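Local structure of Rho guanine nucleotide exchange factor TIAM2 (3A8P) at residues L148-M153 / E189-D194; S155-M160 / R182-N187. The protein activates the GTPase Rac1 as a guanine nucleotide exchange factor, and this PHCCEx fragment of it is a protein- and membrane-binding module. All blocks are in the same frame, centred on the assembly; numbering follows the deposited sequence.

Contacts 1 and 2 are two levels, one heptad apart, of one antiparallel helical hairpin, the coiled-coil part of the PHCCEx module, in which helix 136-165 packs on helix 171-206. Their centres lie about 10 Å apart. Contact 2 is the level nearer the turn that joins the helices, its centre about 22 Å from the centre of the chain; the centre of contact 1, at about 15 Å, is closer to the body of the domain. Seven residues separate Lys150 from Met157 and Ile151 from Lys158, and likewise Phe191 from Trp184 and His192 from Glu185, so the same pattern recurs: an aromatic ring under an aliphatic chain, with a second pair beside it.

Contact 1. Residues L148-M153 / E189-D194; sequences LQKIDM and EKFHMD
Helix segments 148-153 and 189-194 run antiparallel, their axes 9.5 Å apart at closest approach with 159° between their directions, and the CA atoms of Ile151 and Phe191 are the nearest pair, 6.5 Å apart. This is a layer of the antiparallel coiled-coil hairpin in the CC-Ex region of Tiam2, built from helices 136-165 and 171-206. Lys150 lies across one face of the Phe191 ring. Lys150 CB stands 4.1 Å from the Phe191 ring centroid, displaced toward the rim, and the extended chain carries Lys150 CD on to within 4.0 Å of Phe191 CE1. The lysine thus contributes methylenes to a CH-pi contact, while NZ continues beyond the ring. Phe191 has its CG anti to the carbonyl carbon (chi1 -66°), which swings the ring under the Lys150 chain. Nearer the backbone, where the helix register brings the two residues together, Ile151 CG1 meets Phe191 CB at 3.5 Å, and the two chains pass alongside one another, running opposite ways. Leu147 and Asp154, a turn to each side on helix 136-165, also touch the phenylalanine. Beyond CG1, Ile151 reaches His192 with both its branches: Ile151 CG2 approaches His192 NE2 at 3.9 Å, and the terminal CD1 sits over the middle of the imidazole. Ala219, in a loop, touches the same histidine and places this side of the hairpin next to the later part of the chain. On the far side of helix 171-206, Met193 and Glu189 pack on Phe239 of helix 236-245, and Glu189 forms a salt bridge with Arg246. Lys190 and Asp194, one turn apart, are joined by a salt bridge in which NZ meets the syn lone pair of Asp194 OD2. Across the contact the side chains meet by van der Waals and CH-pi packing, ending at Ile151 CD1, 3.9 Å from the His192 ring centroid and 10° off its normal.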
ATOM      1  N   LEU A 148     -10.554  -0.328  13.521  1.00 29.24           N
ATOM      2  CA  LEU A 148     -11.798   0.431  13.513  1.00 30.63           C
ATOM      3  C   LEU A 148     -12.036   1.171  14.831  1.00 31.90           C
ATOM      4  O   LEU A 148     -12.565   2.290  14.835  1.00 32.96           O
ATOM      5  CB  LEU A 148     -12.979  -0.488  13.197  1.00 32.18           C
ATOM      6  CG  LEU A 148     -13.100  -0.827  11.704  1.00 32.84           C
ATOM      7  CD1 LEU A 148     -14.098  -1.958  11.504  1.00 35.96           C
ATOM      8  CD2 LEU A 148     -13.537   0.413  10.933  1.00 32.38           C
ATOM      9  N   GLN A 149     -11.646   0.561  15.946  1.00 30.86           N
ATOM     10  CA  GLN A 149     -11.823   1.208  17.239  1.00 33.58           C
ATOM     11  C   GLN A 149     -10.832   2.351  17.374  1.00 31.00           C
ATOM     12  O   GLN A 149     -11.181   3.414  17.860  1.00 30.41           O
ATOM     13  CB  GLN A 149     -11.639   0.212  18.394  1.00 36.83           C
ATOM     14  CG  GLN A 149     -12.738  -0.845  18.459  1.00 45.99           C
ATOM     15  CD  GLN A 149     -12.794  -1.566  19.799  1.00 51.55           C
ATOM     16  OE1 GLN A 149     -11.805  -2.151  20.248  1.00 53.61           O
ATOM     17  NE2 GLN A 149     -13.959  -1.529  20.444  1.00 53.55           N
ATOM     18  N   LYS A 150      -9.597   2.132  16.929  1.00 31.00           N
ATOM     19  CA  LYS A 150      -8.572   3.170  16.997  1.00 30.03           C
ATOM     20  C   LYS A 150      -8.953   4.390  16.158  1.00 28.23           C
ATOM     21  O   LYS A 150      -8.645   5.524  16.514  1.00 27.77           O
ATOM     22  CB  LYS A 150      -7.231   2.620  16.522  1.00 30.45           C
ATOM     23  CG  LYS A 150      -6.662   1.553  17.443  1.00 34.56           C
ATOM     24  CD  LYS A 150      -5.294   1.124  16.982  1.00 37.21           C
ATOM     25  CE  LYS A 150      -4.684   0.121  17.926  1.00 37.89           C
ATOM     26  NZ  LYS A 150      -3.294  -0.179  17.500  1.00 41.85           N
ATOM     27  N   ILE A 151      -9.616   4.146  15.036  1.00 26.49           N
ATOM     28  CA  ILE A 151     -10.038   5.227  14.167  1.00 27.69           C
ATOM     29  C   ILE A 151     -11.103   6.047  14.892  1.00 28.09           C
ATOM     30  O   ILE A 151     -11.087   7.275  14.857  1.00 26.59           O
ATOM     31  CB  ILE A 151     -10.592   4.669  12.840  1.00 26.67           C
ATOM     32  CG1 ILE A 151      -9.424   4.209  11.960  1.00 26.31           C
ATOM     33  CG2 ILE A 151     -11.459   5.714  12.139  1.00 26.39           C
ATOM     34  CD1 ILE A 151      -9.838   3.359  10.768  1.00 26.56           C
ATOM     35  N   ASP A 152     -12.021   5.358  15.559  1.00 30.09           N
ATOM     36  CA  ASP A 152     -13.086   6.029  16.291  1.00 32.72           C
ATOM     37  C   ASP A 152     -12.509   6.860  17.424  1.00 32.24           C
ATOM     38  O   ASP A 152     -12.892   8.014  17.613  1.00 32.36           O
ATOM     39  CB  ASP A 152     -14.080   5.005  16.838  1.00 36.44           C
ATOM     40  CG  ASP A 152     -15.124   5.634  17.733  1.00 41.79           C
ATOM     41  OD1 ASP A 152     -14.859   5.779  18.946  1.00 45.05           O
ATOM     42  OD2 ASP A 152     -16.203   6.002  17.221  1.00 44.14           O
ATOM     43  N   MET A 153     -11.575   6.268  18.161  1.00 31.92           N
ATOM     44  CA  MET A 153     -10.920   6.925  19.289  1.00 33.03           C
ATOM     45  C   MET A 153     -10.104   8.154  18.872  1.00 31.91           C
ATOM     46  O   MET A 153     -10.238   9.232  19.464  1.00 29.17           O
ATOM     47  CB  MET A 153     -10.010   5.920  20.006  1.00 38.28           C
ATOM     48  CG  MET A 153      -9.101   6.498  21.092  1.00 44.64           C
ATOM     49  SD  MET A 153      -9.957   7.073  22.584  1.00 54.08           S
ATOM     50  CE  MET A 153      -8.788   8.344  23.165  1.00 50.97           C
ATOM     51  N   GLU A 189      -4.778   8.354   8.948  1.00 26.84           N
ATOM     52  CA  GLU A 189      -4.557   7.922   7.572  1.00 28.21           C
ATOM     53  C   GLU A 189      -3.887   6.548   7.585  1.00 28.90           C
ATOM     54  O   GLU A 189      -4.223   5.675   6.791  1.00 30.11           O
ATOM     55  CB  GLU A 189      -3.684   8.939   6.835  1.00 25.76           C
ATOM     56  CG  GLU A 189      -4.368  10.284   6.648  1.00 29.80           C
ATOM     57  CD  GLU A 189      -3.478  11.303   5.954  1.00 33.09           C
ATOM     58  OE1 GLU A 189      -2.375  11.582   6.476  1.00 34.32           O
ATOM     59  OE2 GLU A 189      -3.882  11.823   4.891  1.00 32.10           O
ATOM     60  N   LYS A 190      -2.939   6.375   8.500  1.00 28.21           N
ATOM     61  CA  LYS A 190      -2.226   5.119   8.658  1.00 28.15           C
ATOM     62  C   LYS A 190      -3.218   4.023   9.075  1.00 27.70           C
ATOM     63  O   LYS A 190      -3.190   2.917   8.524  1.00 25.97           O
ATOM     64  CB  LYS A 190      -1.131   5.295   9.721  1.00 31.64           C
ATOM     65  CG  LYS A 190      -0.358   4.036  10.132  1.00 35.98           C
ATOM     66  CD  LYS A 190       0.490   3.476   9.003  1.00 39.61           C
ATOM     67  CE  LYS A 190       1.664   2.657   9.538  1.00 42.87           C
ATOM     68  NZ  LYS A 190       1.246   1.596  10.500  1.00 44.79           N
ATOM     69  N   PHE A 191      -4.101   4.319  10.031  1.00 24.68           N
ATOM     70  CA  PHE A 191      -5.063   3.306  10.462  1.00 25.27           C
ATOM     71  C   PHE A 191      -5.958   2.900   9.303  1.00 25.09           C
ATOM     72  O   PHE A 191      -6.236   1.718   9.120  1.00 25.88           O
ATOM     73  CB  PHE A 191      -5.925   3.794  11.637  1.00 23.23           C
ATOM     74  CG  PHE A 191      -5.146   4.023  12.908  1.00 24.95           C
ATOM     75  CD1 PHE A 191      -4.075   3.199  13.246  1.00 25.79           C
ATOM     76  CD2 PHE A 191      -5.479   5.070  13.765  1.00 26.23           C
ATOM     77  CE1 PHE A 191      -3.338   3.416  14.424  1.00 28.05           C
ATOM     78  CE2 PHE A 191      -4.755   5.298  14.944  1.00 26.96           C
ATOM     79  CZ  PHE A 191      -3.684   4.471  15.274  1.00 27.08           C
ATOM     80  N   HIS A 192      -6.404   3.885   8.527  1.00 25.12           N
ATOM     81  CA  HIS A 192      -7.251   3.623   7.367  1.00 24.37           C
ATOM     82  C   HIS A 192      -6.477   2.811   6.335  1.00 24.35           C
ATOM     83  O   HIS A 192      -7.046   1.952   5.664  1.00 24.15           O
ATOM     84  CB  HIS A 192      -7.708   4.939   6.725  1.00 23.84           C
ATOM     85  CG  HIS A 192      -8.879   5.571   7.407  1.00 25.85           C
ATOM     86  ND1 HIS A 192     -10.162   5.086   7.281  1.00 28.09           N
ATOM     87  CD2 HIS A 192      -8.963   6.652   8.220  1.00 26.31           C
ATOM     88  CE1 HIS A 192     -10.987   5.841   7.983  1.00 26.86           C
ATOM     89  NE2 HIS A 192     -10.285   6.798   8.563  1.00 27.36           N
ATOM     90  N   MET A 193      -5.182   3.092   6.207  1.00 21.41           N
ATOM     91  CA  MET A 193      -4.356   2.383   5.242  1.00 23.99           C
ATOM     92  C   MET A 193      -4.206   0.929   5.689  1.00 24.19           C
ATOM     93  O   MET A 193      -4.341   0.005   4.881  1.00 23.95           O
ATOM     94  CB  MET A 193      -2.987   3.065   5.108  1.00 21.65           C
ATOM     95  CG  MET A 193      -2.076   2.471   4.033  1.00 22.89           C
ATOM     96  SD  MET A 193      -2.783   2.486   2.363  1.00 24.95           S
ATOM     97  CE  MET A 193      -2.919   4.274   2.081  1.00 18.31           C
ATOM     98  N   ASP A 194      -3.945   0.726   6.978  1.00 26.02           N
ATOM     99  CA  ASP A 194      -3.802  -0.621   7.513  1.00 27.12           C
ATOM    100  C   ASP A 194      -5.123  -1.376   7.379  1.00 27.72           C
ATOM    101  O   ASP A 194      -5.137  -2.562   7.048  1.00 27.82           O
ATOM    102  CB  ASP A 194      -3.368  -0.588   8.985  1.00 27.91           C
ATOM    103  CG  ASP A 194      -1.919  -0.143   9.161  1.00 33.43           C
ATOM    104  OD1 ASP A 194      -1.090  -0.446   8.276  1.00 34.92           O
ATOM    105  OD2 ASP A 194      -1.606   0.497  10.190  1.00 35.66           O
TER

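Contact 2. Residues S155-M160 / R182-N187; sequences SKMKKM and RQWEQN
Met157 rests its CB, rather than its sulfur, on the indole of Trp184. Met157 CB lies 3.5 Å from the centroid of the Trp184 six-membered ring and 13° off the normal, a close CH-pi contact, and Met157 CG follows over Trp184 CH2 at 3.6 Å. Because the methionine chain bends at chi2 (-55°), Met157 SD turns off the ring and makes an oblique Met-aromatic contact, 5.3 Å from the same Trp184 centroid. The backbone of Lys158 comes over this face too, its CA above the indole, while Lys158 CB meets Trp184 CB at 4.0 Å. The layer belongs to the antiparallel coiled-coil hairpin of helices 136-165 and 171-206; segments 155-160 and 182-187 run antiparallel, 161° between their directions and their axes 9.4 Å apart at closest approach. Beside the indole, Lys158 sends its CG anti to the backbone N and packs CE against Glu185 CB at 3.8 Å. The charged ends of this pair stay beyond salt-bridge range, at 4.2 Å between Lys158 NZ and Glu185 OE1; Lys158 instead makes its salt bridge with Glu162, one turn along its own helix. Glu185 also touches Ser221, and Asp154 of helix 136-165 packs against Trp184. Within helix 171-206, Gln183 NE2 bonds to Asn187 OD1, approaching from above the carbonyl plane.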
ATOM      1  N   SER A 155     -10.346   9.811  16.064  1.00 27.07           N
ATOM      2  CA  SER A 155     -11.178  10.801  15.387  1.00 28.04           C
ATOM      3  C   SER A 155     -11.749  11.721  16.462  1.00 28.08           C
ATOM      4  O   SER A 155     -11.798  12.936  16.292  1.00 28.29           O
ATOM      5  CB  SER A 155     -12.333  10.136  14.625  1.00 27.09           C
ATOM      6  OG  SER A 155     -11.855   9.378  13.533  1.00 30.24           O
ATOM      7  N   LYS A 156     -12.179  11.132  17.573  1.00 29.68           N
ATOM      8  CA  LYS A 156     -12.731  11.912  18.674  1.00 30.46           C
ATOM      9  C   LYS A 156     -11.662  12.789  19.313  1.00 30.89           C
ATOM     10  O   LYS A 156     -11.924  13.942  19.654  1.00 30.57           O
ATOM     11  CB  LYS A 156     -13.354  10.990  19.730  1.00 34.51           C
ATOM     12  CG  LYS A 156     -14.609  10.270  19.242  1.00 39.23           C
ATOM     13  CD  LYS A 156     -15.144   9.299  20.288  1.00 41.74           C
ATOM     14  CE  LYS A 156     -16.377   8.560  19.781  1.00 44.65           C
ATOM     15  NZ  LYS A 156     -16.906   7.617  20.814  1.00 46.74           N
ATOM     16  N   MET A 157     -10.457  12.250  19.477  1.00 30.74           N
ATOM     17  CA  MET A 157      -9.376  13.028  20.078  1.00 31.85           C
ATOM     18  C   MET A 157      -9.073  14.247  19.220  1.00 29.69           C
ATOM     19  O   MET A 157      -8.836  15.344  19.743  1.00 28.39           O
ATOM     20  CB  MET A 157      -8.103  12.186  20.222  1.00 34.82           C
ATOM     21  CG  MET A 157      -8.203  11.064  21.242  1.00 39.13           C
ATOM     22  SD  MET A 157      -8.701  11.666  22.861  1.00 44.18           S
ATOM     23  CE  MET A 157     -10.450  11.235  22.821  1.00 45.56           C
ATOM     24  N   LYS A 158      -9.089  14.041  17.906  1.00 27.13           N
ATOM     25  CA  LYS A 158      -8.807  15.100  16.945  1.00 28.48           C
ATOM     26  C   LYS A 158      -9.832  16.223  17.029  1.00 29.00           C
ATOM     27  O   LYS A 158      -9.477  17.399  16.925  1.00 27.87           O
ATOM     28  CB  LYS A 158      -8.769  14.538  15.517  1.00 27.93           C
ATOM     29  CG  LYS A 158      -8.397  15.565  14.453  1.00 28.09           C
ATOM     30  CD  LYS A 158      -8.135  14.885  13.109  1.00 33.08           C
ATOM     31  CE  LYS A 158      -7.873  15.891  11.991  1.00 33.00           C
ATOM     32  NZ  LYS A 158      -9.123  16.579  11.536  1.00 40.50           N
ATOM     33  N   LYS A 159     -11.101  15.866  17.204  1.00 29.12           N
ATOM     34  CA  LYS A 159     -12.135  16.886  17.323  1.00 31.41           C
ATOM     35  C   LYS A 159     -11.975  17.638  18.637  1.00 29.87           C
ATOM     36  O   LYS A 159     -12.177  18.845  18.687  1.00 30.28           O
ATOM     37  CB  LYS A 159     -13.532  16.269  17.247  1.00 34.24           C
ATOM     38  CG  LYS A 159     -13.908  15.825  15.851  1.00 40.82           C
ATOM     39  CD  LYS A 159     -15.361  15.387  15.778  1.00 46.01           C
ATOM     40  CE  LYS A 159     -15.688  14.853  14.389  1.00 49.15           C
ATOM     41  NZ  LYS A 159     -15.359  15.864  13.332  1.00 51.65           N
ATOM     42  N   MET A 160     -11.609  16.929  19.701  1.00 27.63           N
ATOM     43  CA  MET A 160     -11.427  17.587  20.989  1.00 28.94           C
ATOM     44  C   MET A 160     -10.297  18.616  20.897  1.00 28.73           C
ATOM     45  O   MET A 160     -10.444  19.748  21.356  1.00 29.30           O
ATOM     46  CB  MET A 160     -11.101  16.571  22.086  1.00 30.92           C
ATOM     47  CG  MET A 160     -10.886  17.198  23.466  1.00 34.88           C
ATOM     48  SD  MET A 160     -12.430  17.639  24.328  1.00 41.49           S
ATOM     49  CE  MET A 160     -13.128  18.823  23.276  1.00 42.28           C
ATOM     50  N   ARG A 182      -2.221  17.628  13.459  1.00 28.18           N
ATOM     51  CA  ARG A 182      -1.670  16.984  12.267  1.00 31.51           C
ATOM     52  C   ARG A 182      -1.226  15.554  12.548  1.00 30.14           C
ATOM     53  O   ARG A 182      -1.338  14.684  11.682  1.00 28.42           O
ATOM     54  CB  ARG A 182      -0.476  17.759  11.710  1.00 34.32           C
ATOM     55  CG  ARG A 182      -0.794  19.158  11.232  1.00 42.24           C
ATOM     56  CD  ARG A 182       0.304  19.668  10.307  1.00 47.88           C
ATOM     57  NE  ARG A 182       0.201  21.105  10.083  1.00 52.63           N
ATOM     58  CZ  ARG A 182       0.697  22.028  10.902  1.00 55.59           C
ATOM     59  NH1 ARG A 182       1.342  21.664  12.005  1.00 56.47           N
ATOM     60  NH2 ARG A 182       0.538  23.318  10.623  1.00 57.24           N
ATOM     61  N   GLN A 183      -0.705  15.314  13.747  1.00 28.68           N
ATOM     62  CA  GLN A 183      -0.262  13.976  14.094  1.00 30.28           C
ATOM     63  C   GLN A 183      -1.483  13.069  14.171  1.00 29.56           C
ATOM     64  O   GLN A 183      -1.464  11.955  13.640  1.00 30.81           O
ATOM     65  CB  GLN A 183       0.497  13.973  15.431  1.00 31.94           C
ATOM     66  CG  GLN A 183       1.133  12.621  15.762  1.00 32.15           C
ATOM     67  CD  GLN A 183       2.113  12.160  14.686  1.00 33.22           C
ATOM     68  OE1 GLN A 183       3.149  12.783  14.474  1.00 32.40           O
ATOM     69  NE2 GLN A 183       1.777  11.068  13.996  1.00 34.13           N
ATOM     70  N   TRP A 184      -2.544  13.547  14.823  1.00 27.50           N
ATOM     71  CA  TRP A 184      -3.783  12.774  14.940  1.00 27.87           C
ATOM     72  C   TRP A 184      -4.284  12.425  13.540  1.00 27.33           C
ATOM     73  O   TRP A 184      -4.757  11.316  13.285  1.00 25.06           O
ATOM     74  CB  TRP A 184      -4.881  13.584  15.639  1.00 27.97           C
ATOM     75  CG  TRP A 184      -4.724  13.790  17.119  1.00 32.61           C
ATOM     76  CD1 TRP A 184      -4.677  14.990  17.778  1.00 30.95           C
ATOM     77  CD2 TRP A 184      -4.712  12.775  18.132  1.00 33.10           C
ATOM     78  NE1 TRP A 184      -4.646  14.783  19.133  1.00 34.00           N
ATOM     79  CE2 TRP A 184      -4.665  13.436  19.381  1.00 34.51           C
ATOM     80  CE3 TRP A 184      -4.744  11.374  18.108  1.00 33.95           C
ATOM     81  CZ2 TRP A 184      -4.646  12.742  20.595  1.00 36.54           C
ATOM     82  CZ3 TRP A 184      -4.726  10.685  19.315  1.00 36.10           C
ATOM     83  CH2 TRP A 184      -4.677  11.372  20.542  1.00 37.96           C
ATOM     84  N   GLU A 185      -4.180  13.397  12.642  1.00 26.91           N
ATOM     85  CA  GLU A 185      -4.626  13.237  11.269  1.00 28.04           C
ATOM     86  C   GLU A 185      -3.783  12.213  10.520  1.00 26.76           C
ATOM     87  O   GLU A 185      -4.312  11.408   9.748  1.00 26.12           O
ATOM     88  CB  GLU A 185      -4.583  14.596  10.565  1.00 32.22           C
ATOM     89  CG  GLU A 185      -4.932  14.578   9.097  1.00 37.87           C
ATOM     90  CD  GLU A 185      -4.994  15.983   8.526  1.00 42.39           C
ATOM     91  OE1 GLU A 185      -6.028  16.661   8.704  1.00 44.21           O
ATOM     92  OE2 GLU A 185      -3.999  16.420   7.910  1.00 44.22           O
ATOM     93  N   GLN A 186      -2.473  12.239  10.744  1.00 24.63           N
ATOM     94  CA  GLN A 186      -1.603  11.288  10.083  1.00 25.12           C
ATOM     95  C   GLN A 186      -1.825   9.890  10.655  1.00 26.00           C
ATOM     96  O   GLN A 186      -1.836   8.908   9.909  1.00 28.13           O
ATOM     97  CB  GLN A 186      -0.140  11.717  10.212  1.00 24.35           C
ATOM     98  CG  GLN A 186       0.159  12.978   9.402  1.00 27.75           C
ATOM     99  CD  GLN A 186       1.641  13.294   9.273  1.00 28.58           C
ATOM    100  OE1 GLN A 186       2.024  14.170   8.499  1.00 35.47           O
ATOM    101  NE2 GLN A 186       2.477  12.588  10.020  1.00 26.53           N
ATOM    102  N   ASN A 187      -2.014   9.792  11.969  1.00 23.80           N
ATOM    103  CA  ASN A 187      -2.263   8.488  12.587  1.00 26.78           C
ATOM    104  C   ASN A 187      -3.533   7.871  11.988  1.00 25.76           C
ATOM    105  O   ASN A 187      -3.609   6.664  11.763  1.00 25.14           O
ATOM    106  CB  ASN A 187      -2.448   8.617  14.104  1.00 26.58           C
ATOM    107  CG  ASN A 187      -1.174   9.008  14.820  1.00 28.55           C
ATOM    108  OD1 ASN A 187      -0.088   8.976  14.250  1.00 30.04           O
ATOM    109  ND2 ASN A 187      -1.305   9.366  16.089  1.00 32.03           N
TER